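Local coordinates for protein allantoin racemase (Pseudomonas fluorescens, PDB 5LG5) that catalyses the racemization of allantoin, interconverting its two enantiomers, and probably acts on other 5-substituted hydantoins as well, at residues M104-D117 / L132-V146. Residues are numbered along the deposited sequence; the frame is centred on the assembly and turned at random.
Sequences MFLGHAYSVVTTLD and LYQRCASVRASGMAV
The Y110 ring carries C136 on one face: C136 CA lies 3.9 Å from the ring centroid, nearly on the ring normal, a CH-pi contact, while C136 SG approaches obliquely. At the ring edge and in its plane sit V112 CG2 and L132 O, the latter accepting a hydrogen bond from Y110 OH, its modelled length doubtfully short. Placing CG between backbone N and carbonyl carbon (chi1 71°) swings the ring across toward strand 136-141; L127 of helix 120-129 touches it too, and that helix is the crossover of the beta-alpha-beta unit joining parallel strands 110-114 and 136-141, whose axes differ by 16°. The R135 guanidinium has M104 CG 3.9 Å above the centre of one face and G107 O and H108 O near its edge. R135 NE reaches H108 O at 3.0 Å, standing 54° out of that carbonyl plane. NH2 bonds to M104 O and G107 O, though both modelled lengths are doubtfully short, and NH1 bonds to A130 O of the second subunit. A leucine in place of R135 would probably leave the M104, G107 and H108 carbonyls without these donors and the loop before strand 110-114 less firmly held.

Register supports a beta bulge at A137: Y110 N takes R135 O (2.8 Å) and Y110 O takes A137 N, whereas V112 N takes S138 O (2.9 Å) and V112 O takes R140 N, one residue further along than regular pairing would give. Beside this slip S111 OG donates to S138 OG (2.7 Å), which also bonds to D171 of helix 153-171. At the C-terminal ends of the strands T114 O accepts from both S142 N (2.8 Å) and S142 OG, and beyond them T115 O receives G143 N at 2.7 Å.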
loop_
_atom_site.group_PDB
_atom_site.type_symbol
_atom_site.label_atom_id
_atom_site.label_comp_id
_atom_site.label_asym_id
_atom_site.label_seq_id
_atom_site.Cartn_x
_atom_site.Cartn_y
_atom_site.Cartn_z
ATOM N N MET E 104 2.308 -9.030 17.713
ATOM C CA MET E 104 1.817 -9.629 16.480
ATOM C C MET E 104 1.733 -11.156 16.540
ATOM O O MET E 104 1.007 -11.774 15.757
ATOM C CB MET E 104 2.637 -9.149 15.284
ATOM C CG MET E 104 2.267 -7.727 14.827
ATOM S SD MET E 104 3.505 -7.028 13.733
ATOM C CE MET E 104 3.690 -8.369 12.556
ATOM N N PHE E 105 2.470 -11.772 17.462
ATOM C CA PHE E 105 2.317 -13.215 17.668
ATOM C C PHE E 105 1.067 -13.563 18.473
ATOM O O PHE E 105 0.668 -14.723 18.536
ATOM C CB PHE E 105 3.567 -13.825 18.319
ATOM C CG PHE E 105 4.756 -13.897 17.385
ATOM C CD1 PHE E 105 5.792 -12.969 17.475
ATOM C CD2 PHE E 105 4.828 -14.882 16.410
ATOM C CE1 PHE E 105 6.877 -13.031 16.612
ATOM C CE2 PHE E 105 5.918 -14.955 15.537
ATOM C CZ PHE E 105 6.937 -14.030 15.637
ATOM N N LEU E 106 0.428 -12.554 19.057
ATOM C CA LEU E 106 -0.600 -12.793 20.066
ATOM C C LEU E 106 -2.018 -12.487 19.629
ATOM O O LEU E 106 -2.967 -12.875 20.313
ATOM C CB LEU E 106 -0.288 -11.992 21.335
ATOM C CG LEU E 106 1.064 -12.293 21.988
ATOM C CD1 LEU E 106 1.248 -11.428 23.228
ATOM C CD2 LEU E 106 1.163 -13.763 22.351
ATOM N N GLY E 107 -2.173 -11.769 18.519
ATOM C CA GLY E 107 -3.495 -11.355 18.081
ATOM C C GLY E 107 -3.525 -10.871 16.648
ATOM O O GLY E 107 -2.478 -10.674 16.022
ATOM N N HIS E 108 -4.728 -10.678 16.120
ATOM C CA HIS E 108 -4.869 -10.292 14.727
ATOM C C HIS E 108 -4.437 -8.842 14.497
ATOM O O HIS E 108 -3.945 -8.491 13.428
ATOM C CB HIS E 108 -6.305 -10.500 14.259
ATOM C CG HIS E 108 -6.474 -10.360 12.783
ATOM N ND1 HIS E 108 -7.022 -9.236 12.207
ATOM C CD2 HIS E 108 -6.142 -11.188 11.765
ATOM C CE1 HIS E 108 -7.037 -9.386 10.893
ATOM N NE2 HIS E 108 -6.516 -10.561 10.600
ATOM N N ALA E 109 -4.605 -8.015 15.523
ATOM C CA ALA E 109 -4.252 -6.603 15.438
ATOM C C ALA E 109 -3.830 -6.099 16.814
ATOM O O ALA E 109 -4.336 -6.583 17.838
ATOM C CB ALA E 109 -5.448 -5.783 14.894
ATOM N N TYR E 110 -2.888 -5.152 16.845
ATOM C CA TYR E 110 -2.446 -4.560 18.111
ATOM C C TYR E 110 -2.672 -3.049 18.088
ATOM O O TYR E 110 -2.729 -2.438 17.023
ATOM C CB TYR E 110 -0.968 -4.885 18.410
ATOM C CG TYR E 110 0.000 -4.159 17.495
ATOM C CD1 TYR E 110 0.426 -4.738 16.313
ATOM C CD2 TYR E 110 0.476 -2.890 17.808
ATOM C CE1 TYR E 110 1.289 -4.083 15.465
ATOM C CE2 TYR E 110 1.355 -2.228 16.963
ATOM C CZ TYR E 110 1.750 -2.839 15.798
ATOM O OH TYR E 110 2.609 -2.198 14.953
ATOM N N SER E 111 -2.808 -2.447 19.265
ATOM C CA SER E 111 -2.835 -0.990 19.363
ATOM C C SER E 111 -1.768 -0.520 20.327
ATOM O O SER E 111 -1.394 -1.226 21.263
ATOM C CB SER E 111 -4.214 -0.449 19.794
ATOM O OG SER E 111 -5.148 -0.477 18.727
ATOM N N VAL E 112 -1.250 0.665 20.070
ATOM C CA VAL E 112 -0.272 1.254 20.944
ATOM C C VAL E 112 -0.926 2.370 21.732
ATOM O O VAL E 112 -1.618 3.207 21.164
ATOM C CB VAL E 112 0.913 1.811 20.128
ATOM C CG1 VAL E 112 1.967 2.411 21.056
ATOM C CG2 VAL E 112 1.509 0.707 19.239
ATOM N N VAL E 113 -0.727 2.378 23.041
ATOM C CA VAL E 113 -1.204 3.490 23.841
ATOM C C VAL E 113 -0.004 4.294 24.275
ATOM O O VAL E 113 0.870 3.781 24.969
ATOM C CB VAL E 113 -1.995 3.051 25.084
ATOM C CG1 VAL E 113 -2.349 4.274 25.914
ATOM C CG2 VAL E 113 -3.249 2.273 24.680
ATOM N N THR E 114 0.063 5.546 23.846
ATOM C CA THR E 114 1.216 6.360 24.204
ATOM C C THR E 114 0.774 7.483 25.132
ATOM O O THR E 114 -0.338 7.450 25.685
ATOM C CB THR E 114 1.975 6.904 22.943
ATOM O OG1 THR E 114 3.196 7.553 23.329
ATOM C CG2 THR E 114 1.113 7.865 22.140
ATOM N N THR E 115 1.662 8.461 25.290
ATOM C CA THR E 115 1.487 9.578 26.203
ATOM C C THR E 115 0.739 10.730 25.560
ATOM O O THR E 115 -0.478 10.870 25.715
ATOM C CB THR E 115 2.859 10.086 26.642
ATOM O OG1 THR E 115 3.713 10.176 25.486
ATOM C CG2 THR E 115 3.468 9.121 27.651
ATOM N N LEU E 116 1.485 11.565 24.844
ATOM C CA LEU E 116 0.929 12.746 24.210
ATOM C C LEU E 116 0.474 12.506 22.776
ATOM O O LEU E 116 1.045 11.685 22.041
ATOM C CB LEU E 116 1.943 13.882 24.248
ATOM C CG LEU E 116 2.281 14.365 25.669
ATOM C CD1 LEU E 116 3.186 15.584 25.607
ATOM C CD2 LEU E 116 1.024 14.668 26.460
ATOM N N ASP E 117 -0.560 13.231 22.384
ATOM C CA ASP E 117 -1.088 13.168 21.041
ATOM C C ASP E 117 -0.025 13.511 20.003
ATOM O O ASP E 117 0.030 12.925 18.928
ATOM C CB ASP E 117 -2.288 14.106 20.916
ATOM C CG ASP E 117 -2.772 14.232 19.494
ATOM O OD1 ASP E 117 -3.300 13.231 18.952
ATOM O OD2 ASP E 117 -2.580 15.329 18.908
ATOM N N LEU E 132 6.050 -2.773 10.504
ATOM C CA LEU E 132 5.260 -3.419 11.553
ATOM C C LEU E 132 3.914 -2.762 11.755
ATOM O O LEU E 132 3.207 -3.081 12.703
ATOM C CB LEU E 132 6.033 -3.438 12.881
ATOM C CG LEU E 132 7.273 -4.334 12.954
ATOM C CD1 LEU E 132 8.039 -4.059 14.224
ATOM C CD2 LEU E 132 6.882 -5.808 12.893
ATOM N N TYR E 133 3.568 -1.829 10.875
ATOM C CA TYR E 133 2.339 -1.057 11.032
ATOM C C TYR E 133 1.075 -1.713 10.461
ATOM O O TYR E 133 -0.039 -1.363 10.849
ATOM C CB TYR E 133 2.509 0.356 10.471
ATOM C CG TYR E 133 1.389 1.271 10.893
ATOM C CD1 TYR E 133 1.303 1.732 12.204
ATOM C CD2 TYR E 133 0.399 1.649 9.991
ATOM C CE1 TYR E 133 0.268 2.562 12.603
ATOM C CE2 TYR E 133 -0.638 2.473 10.382
ATOM C CZ TYR E 133 -0.698 2.923 11.684
ATOM O OH TYR E 133 -1.732 3.744 12.067
ATOM N N GLN E 134 1.238 -2.662 9.547
ATOM C CA GLN E 134 0.089 -3.320 8.928
ATOM C C GLN E 134 -0.893 -3.935 9.919
ATOM O O GLN E 134 -2.093 -3.882 9.708
ATOM C CB GLN E 134 0.563 -4.385 7.945
ATOM C CG GLN E 134 1.443 -3.756 6.889
ATOM C CD GLN E 134 0.667 -3.286 5.702
ATOM O OE1 GLN E 134 0.950 -2.222 5.145
ATOM N NE2 GLN E 134 -0.292 -4.097 5.266
ATOM N N ARG E 135 -0.390 -4.515 10.999
ATOM C CA ARG E 135 -1.282 -5.132 11.973
ATOM C C ARG E 135 -1.575 -4.195 13.147
ATOM O O ARG E 135 -2.127 -4.596 14.177
ATOM C CB ARG E 135 -0.720 -6.475 12.424
ATOM C CG ARG E 135 -0.338 -7.343 11.230
ATOM C CD ARG E 135 -0.981 -8.707 11.263
ATOM N NE ARG E 135 -1.174 -9.190 12.630
ATOM C CZ ARG E 135 -0.423 -10.133 13.192
ATOM N NH1 ARG E 135 0.593 -10.670 12.516
ATOM N NH2 ARG E 135 -0.669 -10.523 14.434
ATOM N N CYS E 136 -1.211 -2.935 12.983
ATOM C CA CYS E 136 -1.529 -1.960 14.014
ATOM C C CYS E 136 -2.950 -1.415 13.828
ATOM O O CYS E 136 -3.260 -0.783 12.813
ATOM C CB CYS E 136 -0.502 -0.820 14.017
ATOM S SG CYS E 136 -0.783 0.378 15.335
ATOM N N ALA E 137 -3.820 -1.674 14.800
ATOM C CA ALA E 137 -5.188 -1.160 14.745
ATOM C C ALA E 137 -5.245 0.357 14.995
ATOM O O ALA E 137 -6.097 1.054 14.441
ATOM C CB ALA E 137 -6.078 -1.902 15.733
ATOM N N SER E 138 -4.339 0.855 15.835
ATOM C CA SER E 138 -4.273 2.275 16.149
ATOM C C SER E 138 -3.110 2.585 17.075
ATOM O O SER E 138 -2.586 1.708 17.773
ATOM C CB SER E 138 -5.581 2.753 16.799
ATOM O OG SER E 138 -5.868 2.021 17.978
ATOM N N VAL E 139 -2.701 3.845 17.063
ATOM C CA VAL E 139 -1.813 4.370 18.075
ATOM C C VAL E 139 -2.583 5.452 18.791
ATOM O O VAL E 139 -3.031 6.412 18.165
ATOM C CB VAL E 139 -0.537 4.953 17.448
ATOM C CG1 VAL E 139 0.383 5.579 18.543
ATOM C CG2 VAL E 139 0.173 3.874 16.659
ATOM N N ARG E 140 -2.771 5.286 20.092
ATOM C CA ARG E 140 -3.603 6.209 20.853
ATOM C C ARG E 140 -2.840 6.868 21.980
ATOM O O ARG E 140 -2.004 6.237 22.635
ATOM C CB ARG E 140 -4.802 5.477 21.448
ATOM C CG ARG E 140 -5.785 4.982 20.434
ATOM C CD ARG E 140 -7.007 4.449 21.136
ATOM N NE ARG E 140 -8.134 4.402 20.226
ATOM C CZ ARG E 140 -9.140 5.261 20.261
ATOM N NH1 ARG E 140 -9.162 6.207 21.191
ATOM N NH2 ARG E 140 -10.126 5.153 19.384
ATOM N N ALA E 141 -3.169 8.126 22.233
ATOM C CA ALA E 141 -2.520 8.872 23.296
ATOM C C ALA E 141 -3.410 8.935 24.531
ATOM O O ALA E 141 -4.588 9.244 24.440
ATOM C CB ALA E 141 -2.176 10.283 22.817
ATOM N N SER E 142 -2.829 8.666 25.689
ATOM C CA SER E 142 -3.566 8.778 26.938
ATOM C C SER E 142 -3.840 10.248 27.261
ATOM O O SER E 142 -4.804 10.563 27.952
ATOM C CB SER E 142 -2.789 8.095 28.062
ATOM O OG SER E 142 -1.573 8.768 28.296
ATOM N N GLY E 143 -2.968 11.142 26.792
ATOM C CA GLY E 143 -3.127 12.567 27.039
ATOM C C GLY E 143 -2.337 13.027 28.253
ATOM O O GLY E 143 -2.463 14.169 28.709
ATOM N N MET E 144 -1.506 12.136 28.771
ATOM C CA MET E 144 -0.682 12.446 29.930
ATOM C C MET E 144 0.778 12.463 29.518
ATOM O O MET E 144 1.227 11.567 28.800
ATOM C CB MET E 144 -0.863 11.387 31.020
ATOM C CG MET E 144 -2.285 10.915 31.218
ATOM S SD MET E 144 -2.890 11.294 32.866
ATOM C CE MET E 144 -3.077 13.066 32.746
ATOM N N ALA E 145 1.520 13.477 29.954
ATOM C CA ALA E 145 2.945 13.553 29.642
ATOM C C ALA E 145 3.707 12.416 30.311
ATOM O O ALA E 145 3.233 11.842 31.300
ATOM C CB ALA E 145 3.526 14.901 30.049
ATOM N N VAL E 146 4.882 12.096 29.764
ATOM C CA VAL E 146 5.719 11.018 30.283
ATOM C C VAL E 146 5.965 11.126 31.792
ATOM O O VAL E 146 5.797 10.149 32.524
ATOM C CB VAL E 146 7.083 10.963 29.553
ATOM C CG1 VAL E 146 7.974 9.906 30.172
ATOM C CG2 VAL E 146 6.887 10.685 28.056
#